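Long-range contacts in putative adhesin (Komagataella phaffii, PDB 5FX8), which probably acts as a cell-surface adhesion protein and may take part in cell-cell interaction through salt bridges and hydrogen bonds with other proteins: residues S5-V10 / Q136-S141; F25-V30 / F110-S115; F166-G171 / V260-F265; K196-S201 / G224-I229. All coordinates share one frame; numbering follows the deposited sequence.

Contact 1. Residues S5-V10 / Q136-S141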
loop_
_atom_site.group_PDB
_atom_site.type_symbol
_atom_site.label_atom_id
_atom_site.label_comp_id
_atom_site.label_asym_id
_atom_site.label_seq_id
_atom_site.Cartn_x
_atom_site.Cartn_y
_atom_site.Cartn_z
ATOM N N SER C 5 32.714 -73.016 0.301
ATOM C CA SER C 5 32.369 -72.860 -1.110
ATOM C C SER C 5 32.310 -71.414 -1.568
ATOM O O SER C 5 32.360 -71.158 -2.777
ATOM C CB SER C 5 31.018 -73.517 -1.417
ATOM O OG SER C 5 30.000 -73.064 -0.547
ATOM N N ASP C 6 32.189 -70.475 -0.638
ATOM C CA ASP C 6 31.992 -69.081 -0.979
ATOM C C ASP C 6 32.154 -68.239 0.271
ATOM O O ASP C 6 31.938 -68.724 1.384
ATOM C CB ASP C 6 30.616 -68.848 -1.583
ATOM C CG ASP C 6 30.592 -67.637 -2.414
ATOM O OD1 ASP C 6 31.700 -67.104 -2.648
ATOM O OD2 ASP C 6 29.500 -67.240 -2.848
ATOM N N ILE C 7 32.554 -66.983 0.065
ATOM C CA ILE C 7 32.616 -65.961 1.103
ATOM C C ILE C 7 31.989 -64.688 0.529
ATOM O O ILE C 7 32.499 -64.120 -0.444
ATOM C CB ILE C 7 34.056 -65.699 1.585
ATOM C CG1 ILE C 7 34.692 -66.971 2.140
ATOM C CG2 ILE C 7 34.078 -64.673 2.678
ATOM C CD1 ILE C 7 36.154 -66.814 2.528
ATOM N N THR C 8 30.872 -64.251 1.108
ATOM C CA THR C 8 30.129 -63.119 0.581
ATOM C C THR C 8 30.132 -61.972 1.577
ATOM O O THR C 8 30.281 -62.173 2.781
ATOM C CB THR C 8 28.693 -63.508 0.239
ATOM O OG1 THR C 8 27.988 -63.884 1.426
ATOM C CG2 THR C 8 28.704 -64.665 -0.717
ATOM N N VAL C 9 29.995 -60.760 1.056
ATOM C CA VAL C 9 29.927 -59.559 1.867
ATOM C C VAL C 9 28.806 -58.691 1.332
ATOM O O VAL C 9 28.783 -58.360 0.144
ATOM C CB VAL C 9 31.239 -58.778 1.856
ATOM C CG1 VAL C 9 31.080 -57.588 2.736
ATOM C CG2 VAL C 9 32.360 -59.641 2.336
ATOM N N VAL C 10 27.870 -58.337 2.193
ATOM C CA VAL C 10 26.800 -57.418 1.851
ATOM C C VAL C 10 26.619 -56.471 3.023
ATOM O O VAL C 10 27.204 -56.650 4.093
ATOM C CB VAL C 10 25.469 -58.123 1.535
ATOM C CG1 VAL C 10 25.667 -59.145 0.461
ATOM C CG2 VAL C 10 24.913 -58.763 2.766
ATOM N N GLN C 136 42.822 -70.926 -2.259
ATOM C CA GLN C 136 41.958 -70.063 -3.045
ATOM C C GLN C 136 41.840 -68.724 -2.353
ATOM O O GLN C 136 42.003 -68.625 -1.137
ATOM C CB GLN C 136 40.572 -70.672 -3.233
ATOM C CG GLN C 136 39.764 -69.991 -4.290
ATOM C CD GLN C 136 38.421 -70.634 -4.462
ATOM O OE1 GLN C 136 38.225 -71.784 -4.080
ATOM N NE2 GLN C 136 37.474 -69.892 -5.025
ATOM N N THR C 137 41.591 -67.694 -3.154
ATOM C CA THR C 137 41.288 -66.361 -2.662
ATOM C C THR C 137 39.867 -66.008 -3.069
ATOM O O THR C 137 39.480 -66.215 -4.221
ATOM C CB THR C 137 42.265 -65.317 -3.194
ATOM O OG1 THR C 137 43.521 -65.430 -2.521
ATOM C CG2 THR C 137 41.738 -63.980 -2.896
ATOM N N TYR C 138 39.087 -65.517 -2.115
ATOM C CA TYR C 138 37.728 -65.072 -2.366
ATOM C C TYR C 138 37.692 -63.552 -2.340
ATOM O O TYR C 138 38.185 -62.933 -1.395
ATOM C CB TYR C 138 36.771 -65.634 -1.326
ATOM C CG TYR C 138 36.593 -67.109 -1.353
ATOM C CD1 TYR C 138 37.434 -67.940 -0.635
ATOM C CD2 TYR C 138 35.562 -67.680 -2.069
ATOM C CE1 TYR C 138 37.256 -69.297 -0.643
ATOM C CE2 TYR C 138 35.374 -69.025 -2.083
ATOM C CZ TYR C 138 36.216 -69.830 -1.371
ATOM O OH TYR C 138 36.024 -71.186 -1.393
ATOM N N SER C 139 37.094 -62.953 -3.364
ATOM C CA SER C 139 37.095 -61.498 -3.526
ATOM C C SER C 139 35.708 -60.954 -3.819
ATOM O O SER C 139 35.463 -60.421 -4.906
ATOM C CB SER C 139 38.054 -61.087 -4.634
ATOM O OG SER C 139 39.363 -61.361 -4.227
ATOM N N PRO C 140 34.790 -61.029 -2.858
ATOM C CA PRO C 140 33.499 -60.360 -3.029
ATOM C C PRO C 140 33.669 -58.858 -3.148
ATOM O O PRO C 140 34.644 -58.266 -2.684
ATOM C CB PRO C 140 32.741 -60.721 -1.755
ATOM C CG PRO C 140 33.812 -60.954 -0.763
ATOM C CD PRO C 140 34.917 -61.620 -1.517
ATOM N N SER C 141 32.670 -58.235 -3.759
ATOM C CA SER C 141 32.742 -56.821 -4.081
ATOM C C SER C 141 31.537 -56.075 -3.532
ATOM O O SER C 141 30.424 -56.596 -3.525
ATOM C CB SER C 141 32.839 -56.629 -5.579
ATOM O OG SER C 141 33.725 -55.572 -5.859
#
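Ile-7 and Tyr-138 form the tight part of this contact. The isoleucine crosses the tyrosine side chain at about a right angle. Its CG1 lies over one face of the ring, 4.2 Å from the ring centroid, in a CH-pi contact displaced toward the rim. Ile-7 CD1 touches Tyr-138 CD1 at 3.6 Å. Tyr-138 CG stands anti to its own carbonyl carbon (chi1 -66°), which brings it 3.9 Å from Ile-7 CD1. On the opposite face, NE2 of Gln-136 sits 3.7 Å above the ring plane. Tyr-138 CE2 lies 3.6 Å from Asp-6 CA, and Ser-5 O lies near the ring plane at the edge. The hydroxyl makes a weak hydrogen bond to Ile-4 O. Two residues further on each segment, Pro-140 CG packs on Val-9 CG2 at 3.7 Å and comes within 3.4 Å of Ile-7 O.

The other side is looser. Thr-137 and Ser-139 point away from segment 5-10 and are exposed; Ser-139 OG is hydrogen-bonded to Asp-130. Thr-8 also points away, and only its backbone comes near Pro-140.

The two segments run 31° apart, and no hydrogen bond joins them. Strand 4-11, in the first cohesin-like domain, pairs with strand 25-31, while strand 137-144 pairs with strand 126-132. Phe-131 and Phe-129 of the latter reach Ile-7 and Val-9. The contact is sheet-to-sheet packing, as in a beta sandwich. It is mainly apolar, with backbone oxygens bordering the ring and the proline, so shape and burial hold it more than directed polar bonds.

Contact 2. Residues F25-V30 / F110-S115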
loop_
_atom_site.group_PDB
_atom_site.type_symbol
_atom_site.label_atom_id
_atom_site.label_comp_id
_atom_site.label_asym_id
_atom_site.label_seq_id
_atom_site.Cartn_x
_atom_site.Cartn_y
_atom_site.Cartn_z
ATOM N N PHE C 25 28.694 -54.800 7.821
ATOM C CA PHE C 25 28.883 -55.702 6.695
ATOM C C PHE C 25 28.753 -57.140 7.165
ATOM O O PHE C 25 29.556 -57.608 7.975
ATOM C CB PHE C 25 30.248 -55.490 6.064
ATOM C CG PHE C 25 30.400 -54.168 5.406
ATOM C CD1 PHE C 25 30.712 -53.042 6.144
ATOM C CD2 PHE C 25 30.230 -54.046 4.035
ATOM C CE1 PHE C 25 30.851 -51.821 5.521
ATOM C CE2 PHE C 25 30.375 -52.819 3.417
ATOM C CZ PHE C 25 30.688 -51.708 4.159
ATOM N N VAL C 26 27.744 -57.834 6.651
ATOM C CA VAL C 26 27.535 -59.250 6.917
ATOM C C VAL C 26 28.573 -60.034 6.124
ATOM O O VAL C 26 28.468 -60.142 4.901
ATOM C CB VAL C 26 26.115 -59.655 6.519
ATOM C CG1 VAL C 26 25.855 -61.102 6.801
ATOM C CG2 VAL C 26 25.148 -58.800 7.246
ATOM N N VAL C 27 29.582 -60.570 6.800
ATOM C CA VAL C 27 30.602 -61.401 6.161
ATOM C C VAL C 27 30.221 -62.862 6.367
ATOM O O VAL C 27 30.357 -63.381 7.473
ATOM C CB VAL C 27 31.996 -61.122 6.726
ATOM C CG1 VAL C 27 32.997 -61.998 6.054
ATOM C CG2 VAL C 27 32.361 -59.706 6.510
ATOM N N SER C 28 29.787 -63.543 5.307
ATOM C CA SER C 28 29.200 -64.880 5.381
ATOM C C SER C 28 30.140 -65.949 4.837
ATOM O O SER C 28 30.622 -65.848 3.709
ATOM C CB SER C 28 27.891 -64.932 4.607
ATOM O OG SER C 28 26.954 -64.056 5.180
ATOM N N PHE C 29 30.355 -66.997 5.617
ATOM C CA PHE C 29 31.213 -68.111 5.221
ATOM C C PHE C 29 30.313 -69.295 4.913
ATOM O O PHE C 29 29.751 -69.901 5.819
ATOM C CB PHE C 29 32.230 -68.438 6.316
ATOM C CG PHE C 29 33.183 -67.323 6.596
ATOM C CD1 PHE C 29 32.873 -66.345 7.526
ATOM C CD2 PHE C 29 34.370 -67.224 5.903
ATOM C CE1 PHE C 29 33.730 -65.304 7.779
ATOM C CE2 PHE C 29 35.243 -66.198 6.157
ATOM C CZ PHE C 29 34.917 -65.231 7.101
ATOM N N VAL C 30 30.145 -69.592 3.648
ATOM C CA VAL C 30 29.250 -70.647 3.208
ATOM C C VAL C 30 30.003 -71.966 3.236
ATOM O O VAL C 30 31.130 -72.053 2.743
ATOM C CB VAL C 30 28.709 -70.345 1.802
ATOM C CG1 VAL C 30 27.774 -71.446 1.312
ATOM C CG2 VAL C 30 28.000 -69.035 1.820
ATOM N N PHE C 110 29.507 -63.163 10.382
ATOM C CA PHE C 110 29.736 -62.156 11.392
ATOM C C PHE C 110 29.462 -60.788 10.786
ATOM O O PHE C 110 29.568 -60.604 9.572
ATOM C CB PHE C 110 31.155 -62.192 11.910
ATOM C CG PHE C 110 31.533 -63.468 12.562
ATOM C CD1 PHE C 110 31.261 -63.682 13.903
ATOM C CD2 PHE C 110 32.203 -64.449 11.854
ATOM C CE1 PHE C 110 31.651 -64.863 14.527
ATOM C CE2 PHE C 110 32.589 -65.629 12.467
ATOM C CZ PHE C 110 32.309 -65.837 13.800
ATOM N N THR C 111 29.100 -59.827 11.639
ATOM C CA THR C 111 28.887 -58.453 11.211
ATOM C C THR C 111 30.120 -57.640 11.583
ATOM O O THR C 111 30.487 -57.543 12.754
ATOM C CB THR C 111 27.618 -57.840 11.815
ATOM O OG1 THR C 111 27.738 -57.749 13.234
ATOM C CG2 THR C 111 26.407 -58.655 11.481
ATOM N N LEU C 112 30.747 -57.050 10.582
ATOM C CA LEU C 112 31.949 -56.261 10.772
ATOM C C LEU C 112 31.683 -54.824 10.345
ATOM O O LEU C 112 30.752 -54.539 9.592
ATOM C CB LEU C 112 33.119 -56.843 9.967
ATOM C CG LEU C 112 33.357 -58.331 10.179
ATOM C CD1 LEU C 112 34.507 -58.826 9.352
ATOM C CD2 LEU C 112 33.664 -58.559 11.610
ATOM N N LYS C 113 32.507 -53.920 10.847
ATOM C CA LYS C 113 32.534 -52.532 10.423
ATOM C C LYS C 113 33.820 -52.259 9.656
ATOM O O LYS C 113 34.826 -52.951 9.822
ATOM C CB LYS C 113 32.453 -51.591 11.622
ATOM C CG LYS C 113 31.144 -51.598 12.364
ATOM C CD LYS C 113 29.982 -51.155 11.489
ATOM C CE LYS C 113 28.882 -50.491 12.310
ATOM N NZ LYS C 113 29.358 -49.215 12.955
ATOM N N LEU C 114 33.795 -51.231 8.820
ATOM C CA LEU C 114 35.018 -50.796 8.171
ATOM C C LEU C 114 35.883 -50.038 9.164
ATOM O O LEU C 114 35.376 -49.288 9.992
ATOM C CB LEU C 114 34.699 -49.921 6.966
ATOM C CG LEU C 114 34.186 -50.660 5.728
ATOM C CD1 LEU C 114 33.591 -49.680 4.768
ATOM C CD2 LEU C 114 35.314 -51.412 5.063
ATOM N N SER C 115 37.193 -50.237 9.088
ATOM C CA SER C 115 38.101 -49.538 9.992
ATOM C C SER C 115 38.128 -48.033 9.730
ATOM O O SER C 115 37.882 -47.562 8.621
ATOM C CB SER C 115 39.517 -50.087 9.855
ATOM O OG SER C 115 40.029 -49.848 8.560
#
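Val-27 and Leu-112 meet at the apolar centre, with Val-27 CG2 3.7 Å from Leu-112 CD1. Leu-112 CG lies anti to its carbonyl carbon (chi1 -51°), which brings it 4.0 Å from Val-27 CG2. Leu-54 of strand 54-55 also touches both residues. Phe-25 and Phe-110 point to this same face. The Phe-25 ring presents CE1 and CZ to Leu-114, and CE1 comes within 3.5 Å of Leu-114 CG. These two side chains approach at a slant. Farther along, Phe-29 CE1 reaches the edge of the Phe-110 ring, 4.4 Å from CD2. Each of these rings has another aromatic partner in an edge-to-face pair: Phe-92 for Phe-29 and Phe-56 for Phe-110.

Val-26 and Thr-111 occupy the other face as a non-hydrogen-bonded pair. Their methyls, CG2 to CG2, are 4.4 Å apart.

The backbones are joined by two hydrogen-bonded pairs. Phe-25 N gives a nearly straight bond of 2.7 Å to Leu-112 O, and Leu-112 N returns one to Phe-25 O. Val-27 N and Phe-110 O, 2.8 Å apart, begin the second ring, which Phe-110 N closes onto Val-27 O.

At the polar edge, Thr-111 OG1 is hydrogen-bonded to Arg-308 N, and Ser-115 is the N-cap of helix 116-120.

The strand directions differ by 133°, so the pair is strongly twisted. This antiparallel pair, with its large apolar groups on one face, is consistent with the beta-sandwich fold expected of the first cohesin-like domain.

Contact 3. Residues F166-G171 / V260-F265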
loop_
_atom_site.group_PDB
_atom_site.type_symbol
_atom_site.label_atom_id
_atom_site.label_comp_id
_atom_site.label_asym_id
_atom_site.label_seq_id
_atom_site.Cartn_x
_atom_site.Cartn_y
_atom_site.Cartn_z
ATOM N N PHE C 166 20.919 -39.354 13.721
ATOM C CA PHE C 166 20.832 -38.273 12.745
ATOM C C PHE C 166 19.666 -38.555 11.817
ATOM O O PHE C 166 19.559 -39.654 11.274
ATOM C CB PHE C 166 22.111 -38.126 11.917
ATOM C CG PHE C 166 23.281 -37.557 12.675
ATOM C CD1 PHE C 166 23.099 -36.910 13.879
ATOM C CD2 PHE C 166 24.562 -37.669 12.180
ATOM C CE1 PHE C 166 24.164 -36.383 14.589
ATOM C CE2 PHE C 166 25.636 -37.148 12.889
ATOM C CZ PHE C 166 25.425 -36.499 14.102
ATOM N N VAL C 167 18.794 -37.574 11.642
ATOM C CA VAL C 167 17.745 -37.623 10.636
ATOM C C VAL C 167 18.040 -36.505 9.647
ATOM O O VAL C 167 18.003 -35.322 10.005
ATOM C CB VAL C 167 16.349 -37.468 11.250
ATOM C CG1 VAL C 167 15.304 -37.593 10.182
ATOM C CG2 VAL C 167 16.122 -38.510 12.337
ATOM N N ASP C 168 18.368 -36.870 8.416
ATOM C CA ASP C 168 18.683 -35.906 7.374
ATOM C C ASP C 168 17.478 -35.704 6.471
ATOM O O ASP C 168 16.889 -36.675 5.994
ATOM C CB ASP C 168 19.874 -36.371 6.546
ATOM C CG ASP C 168 21.185 -36.148 7.248
ATOM O OD1 ASP C 168 21.159 -35.652 8.387
ATOM O OD2 ASP C 168 22.245 -36.459 6.668
ATOM N N ILE C 169 17.120 -34.447 6.237
ATOM C CA ILE C 169 16.054 -34.080 5.313
ATOM C C ILE C 169 16.689 -33.353 4.133
ATOM O O ILE C 169 17.238 -32.258 4.305
ATOM C CB ILE C 169 14.996 -33.195 5.975
ATOM C CG1 ILE C 169 14.566 -33.761 7.331
ATOM C CG2 ILE C 169 13.859 -33.001 4.995
ATOM C CD1 ILE C 169 13.717 -34.957 7.249
ATOM N N PRO C 170 16.639 -33.908 2.928
ATOM C CA PRO C 170 17.237 -33.227 1.776
ATOM C C PRO C 170 16.275 -32.215 1.162
ATOM O O PRO C 170 15.124 -32.532 0.853
ATOM C CB PRO C 170 17.531 -34.375 0.808
ATOM C CG PRO C 170 16.529 -35.376 1.125
ATOM C CD PRO C 170 16.217 -35.269 2.595
ATOM N N GLY C 171 16.758 -30.984 0.995
ATOM C CA GLY C 171 16.005 -29.984 0.269
ATOM C C GLY C 171 15.823 -30.315 -1.190
ATOM O O GLY C 171 14.861 -29.854 -1.800
ATOM N N VAL C 260 20.651 -29.492 3.328
ATOM C CA VAL C 260 20.208 -30.660 4.078
ATOM C C VAL C 260 19.985 -30.234 5.518
ATOM O O VAL C 260 20.884 -29.663 6.140
ATOM C CB VAL C 260 21.224 -31.821 4.013
ATOM C CG1 VAL C 260 20.878 -32.882 5.015
ATOM C CG2 VAL C 260 21.233 -32.451 2.658
ATOM N N LEU C 261 18.781 -30.485 6.033
ATOM C CA LEU C 261 18.477 -30.334 7.451
ATOM C C LEU C 261 18.842 -31.607 8.203
ATOM O O LEU C 261 18.376 -32.690 7.856
ATOM C CB LEU C 261 16.991 -30.043 7.664
ATOM C CG LEU C 261 16.543 -30.052 9.120
ATOM C CD1 LEU C 261 17.197 -28.936 9.808
ATOM C CD2 LEU C 261 15.081 -29.865 9.198
ATOM N N ARG C 262 19.633 -31.474 9.255
ATOM C CA ARG C 262 20.067 -32.621 10.039
ATOM C C ARG C 262 19.625 -32.436 11.477
ATOM O O ARG C 262 20.054 -31.497 12.143
ATOM C CB ARG C 262 21.584 -32.798 9.955
ATOM C CG ARG C 262 22.160 -33.788 10.953
ATOM C CD ARG C 262 23.544 -34.222 10.558
ATOM N NE ARG C 262 23.479 -35.102 9.403
ATOM C CZ ARG C 262 24.539 -35.512 8.731
ATOM N NH1 ARG C 262 25.744 -35.111 9.108
ATOM N NH2 ARG C 262 24.397 -36.315 7.688
ATOM N N VAL C 263 18.782 -33.331 11.963
ATOM C CA VAL C 263 18.358 -33.298 13.349
ATOM C C VAL C 263 19.122 -34.359 14.123
ATOM O O VAL C 263 19.213 -35.509 13.693
ATOM C CB VAL C 263 16.844 -33.506 13.468
ATOM C CG1 VAL C 263 16.433 -33.400 14.914
ATOM C CG2 VAL C 263 16.134 -32.476 12.665
ATOM N N SER C 264 19.665 -33.981 15.267
ATOM C CA SER C 264 20.444 -34.881 16.098
ATOM C C SER C 264 19.755 -35.035 17.442
ATOM O O SER C 264 19.462 -34.037 18.095
ATOM C CB SER C 264 21.858 -34.341 16.273
ATOM O OG SER C 264 22.587 -35.077 17.220
ATOM N N PHE C 265 19.499 -36.270 17.868
ATOM C CA PHE C 265 19.019 -36.491 19.228
ATOM C C PHE C 265 19.767 -37.633 19.899
ATOM O O PHE C 265 19.884 -38.728 19.349
ATOM C CB PHE C 265 17.504 -36.729 19.286
ATOM C CG PHE C 265 16.980 -37.609 18.219
ATOM C CD1 PHE C 265 16.771 -37.122 16.948
ATOM C CD2 PHE C 265 16.646 -38.918 18.498
ATOM C CE1 PHE C 265 16.276 -37.930 15.965
ATOM C CE2 PHE C 265 16.135 -39.744 17.523
ATOM C CZ PHE C 265 15.950 -39.251 16.254
#
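Phe-166 to Pro-170 pair with Val-260 to Ser-264 as antiparallel strands within a five-stranded sheet of the second cohesin-like domain. Strand 162-170 has 153-158 on its other side, and strand 260-268 has 189-200. Two hydrogen-bonded pairs join the backbones: Val-167 with Val-263, and Ile-169 with Leu-261. Ile-169 N lies 2.7 Å from Leu-261 O.

On one face, Asp-168 and Arg-262 form a salt bridge. The two side chains lie side by side and point the same way, with carboxylate and guanidinium 16° from coplanar. Arg-262 NE gives a bond of 2.6 Å to the syn lone pair of Asp-168 OD1. NH2 faces OD2, but their modelled separation is too short to be taken literally. The Arg-262 chain bends at chi3 (-72°), which places NE beside Asp-168 OD1. Arg-149 makes a second salt bridge to Asp-168 OD2, and Asp-208 one to Arg-262 NH1.

The opposite face belongs to the interior of a beta sandwich. There Val-167 and Ile-169 meet strand 275-286, and Leu-261 and Val-263 meet strand 246-252. Val-167 CG2 sits at the edge of the Phe-265 ring, 3.7 Å from CE1.

Back on the charged face, the Phe-166 ring lies 8° from parallel to the guanidinium. Arg-262 CD makes a CH-pi contact 4.1 Å from the centroid of this ring. Ser-264 OG lies at the ring edge and is hydrogen-bonded to Glu-164.

Contact 4. Residues K196-S201 / G224-I229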
loop_
_atom_site.group_PDB
_atom_site.type_symbol
_atom_site.label_atom_id
_atom_site.label_comp_id
_atom_site.label_asym_id
_atom_site.label_seq_id
_atom_site.Cartn_x
_atom_site.Cartn_y
_atom_site.Cartn_z
ATOM N N LYS C 196 19.182 -31.109 18.783
ATOM C CA LYS C 196 19.798 -30.004 18.070
ATOM C C LYS C 196 19.587 -30.229 16.580
ATOM O O LYS C 196 19.164 -31.301 16.147
ATOM C CB LYS C 196 21.286 -29.870 18.427
ATOM C CG LYS C 196 22.112 -31.067 18.040
ATOM C CD LYS C 196 23.561 -30.960 18.444
ATOM C CE LYS C 196 24.305 -32.194 17.992
ATOM N NZ LYS C 196 25.730 -32.204 18.391
ATOM N N TYR C 197 19.848 -29.195 15.792
ATOM C CA TYR C 197 19.719 -29.345 14.356
ATOM C C TYR C 197 20.748 -28.458 13.683
ATOM O O TYR C 197 21.330 -27.572 14.297
ATOM C CB TYR C 197 18.299 -29.029 13.869
ATOM C CG TYR C 197 17.981 -27.553 13.748
ATOM C CD1 TYR C 197 17.528 -26.824 14.842
ATOM C CD2 TYR C 197 18.123 -26.894 12.536
ATOM C CE1 TYR C 197 17.246 -25.481 14.737
ATOM C CE2 TYR C 197 17.845 -25.564 12.416
ATOM C CZ TYR C 197 17.401 -24.846 13.518
ATOM O OH TYR C 197 17.116 -23.496 13.385
ATOM N N ALA C 198 20.977 -28.725 12.408
ATOM C CA ALA C 198 21.878 -27.927 11.612
ATOM C C ALA C 198 21.391 -27.970 10.181
ATOM O O ALA C 198 20.679 -28.882 9.783
ATOM C CB ALA C 198 23.306 -28.447 11.703
ATOM N N VAL C 199 21.787 -26.971 9.406
ATOM C CA VAL C 199 21.475 -26.914 7.987
ATOM C C VAL C 199 22.780 -26.676 7.244
ATOM O O VAL C 199 23.424 -25.644 7.440
ATOM C CB VAL C 199 20.459 -25.807 7.659
ATOM C CG1 VAL C 199 20.044 -25.899 6.224
ATOM C CG2 VAL C 199 19.243 -25.894 8.546
ATOM N N GLY C 200 23.174 -27.624 6.404
ATOM C CA GLY C 200 24.399 -27.517 5.645
ATOM C C GLY C 200 24.116 -27.533 4.158
ATOM O O GLY C 200 23.111 -28.079 3.708
ATOM N N SER C 201 25.012 -26.922 3.395
ATOM C CA SER C 201 24.861 -26.861 1.955
ATOM C C SER C 201 26.065 -27.369 1.180
ATOM O O SER C 201 25.977 -27.479 -0.043
ATOM C CB SER C 201 24.573 -25.426 1.516
ATOM O OG SER C 201 25.574 -24.569 2.032
ATOM N N GLY C 224 26.905 -26.477 8.440
ATOM C CA GLY C 224 26.060 -25.611 9.232
ATOM C C GLY C 224 26.617 -25.363 10.614
ATOM O O GLY C 224 27.804 -25.549 10.888
ATOM N N GLU C 225 25.731 -24.946 11.503
ATOM C CA GLU C 225 26.057 -24.774 12.908
ATOM C C GLU C 225 25.013 -25.507 13.732
ATOM O O GLU C 225 23.812 -25.356 13.488
ATOM C CB GLU C 225 26.099 -23.294 13.280
ATOM C CG GLU C 225 26.718 -23.003 14.633
ATOM C CD GLU C 225 27.426 -21.653 14.677
ATOM O OE1 GLU C 225 27.648 -21.052 13.602
ATOM O OE2 GLU C 225 27.767 -21.192 15.788
ATOM N N TRP C 226 25.467 -26.295 14.702
ATOM C CA TRP C 226 24.536 -26.965 15.593
ATOM C C TRP C 226 23.741 -25.952 16.403
ATOM O O TRP C 226 24.307 -25.082 17.066
ATOM C CB TRP C 226 25.276 -27.909 16.528
ATOM C CG TRP C 226 25.740 -29.205 15.915
ATOM C CD1 TRP C 226 27.004 -29.692 15.918
ATOM C CD2 TRP C 226 24.941 -30.171 15.234
ATOM N NE1 TRP C 226 27.049 -30.897 15.291
ATOM C CE2 TRP C 226 25.794 -31.221 14.860
ATOM C CE3 TRP C 226 23.588 -30.256 14.907
ATOM C CZ2 TRP C 226 25.347 -32.336 14.178
ATOM C CZ3 TRP C 226 23.143 -31.363 14.237
ATOM C CH2 TRP C 226 24.020 -32.389 13.870
ATOM N N ILE C 227 22.422 -26.085 16.364
ATOM C CA ILE C 227 21.495 -25.182 17.031
ATOM C C ILE C 227 20.636 -26.015 17.976
ATOM O O ILE C 227 19.873 -26.869 17.528
ATOM C CB ILE C 227 20.625 -24.422 16.017
ATOM C CG1 ILE C 227 21.503 -23.570 15.110
ATOM C CG2 ILE C 227 19.580 -23.558 16.706
ATOM C CD1 ILE C 227 20.776 -23.056 13.938
ATOM N N PRO C 228 20.716 -25.808 19.280
ATOM C CA PRO C 228 19.896 -26.597 20.196
ATOM C C PRO C 228 18.417 -26.279 20.034
ATOM O O PRO C 228 18.019 -25.225 19.540
ATOM C CB PRO C 228 20.415 -26.179 21.574
ATOM C CG PRO C 228 20.998 -24.835 21.376
ATOM C CD PRO C 228 21.480 -24.754 19.969
ATOM N N ILE C 229 17.596 -27.224 20.456
ATOM C CA ILE C 229 16.156 -27.139 20.353
ATOM C C ILE C 229 15.625 -27.243 21.775
ATOM O O ILE C 229 15.841 -28.256 22.447
ATOM C CB ILE C 229 15.586 -28.251 19.464
ATOM C CG1 ILE C 229 15.981 -28.069 18.005
ATOM C CG2 ILE C 229 14.101 -28.342 19.577
ATOM C CD1 ILE C 229 15.483 -29.188 17.154
HETATM O O HOH W 1 22.935 -24.733 10.937
#
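Lys-196 lays its extended chain across one face of the Trp-226 indole. CE stands 3.4 Å above the indole plane, over its centre. NZ lies 3.6 Å from the centroid of the five-membered ring in a cation-pi contact. The first torsion places Lys-196 CG between the backbone N and the carbonyl carbon (chi1 63°), with CG 3.6 Å from Trp-226 CE3. Ala-198 CB is a smaller bump, 3.7 Å from the same CE3.

Tyr-197 fills a corner made by two isoleucines on the other face of the sheet. Ile-227 CB sits over the face of its ring, and Ile-227 CG2 touches Tyr-197 CE1 at 3.6 Å. Ile-229 comes in at about a right angle, with CG1 at the ring edge, 3.7 Å from Tyr-197 CD1.

Tyr-197 and Ile-227 exchange two backbone hydrogen bonds. Toward Gly-224 the direct ladder gives way to a water, which accepts from Val-199 N and Glu-225 N. Gly-224, with no side chain, brings its CA close to Val-199 O.

Strand 227-228 is the outermost strand of this sheet within the chain. Few backbone bonds and broad aromatic faces imply that side-chain packing, with one cation-pi contact, does much of the holding.

In the fold
The contacts form two groups, one for each cohesin-like part of the chain. Contact 1 lies across the chain's centre from contacts 3 and 4. Contacts 1 and 2 have centres about 11 Å apart and share a sheet, because strands 4-11 and 25-31 are neighbours; Ile-7 packs on Phe-29. Contacts 3 and 4 have centres about 9 Å apart. Strand 189-200 lies beside strand 260-268, and Ala-198 O and Gly-200 O probably accept hydrogen bonds from Arg-262 N and Val-260 N. The groups do not touch. Contacts 2 and 3 come nearest, with about 13 Å between their closest atoms; contacts 1 and 4 have centres about 41 Å apart. This separation matches two cohesin-like domains in series.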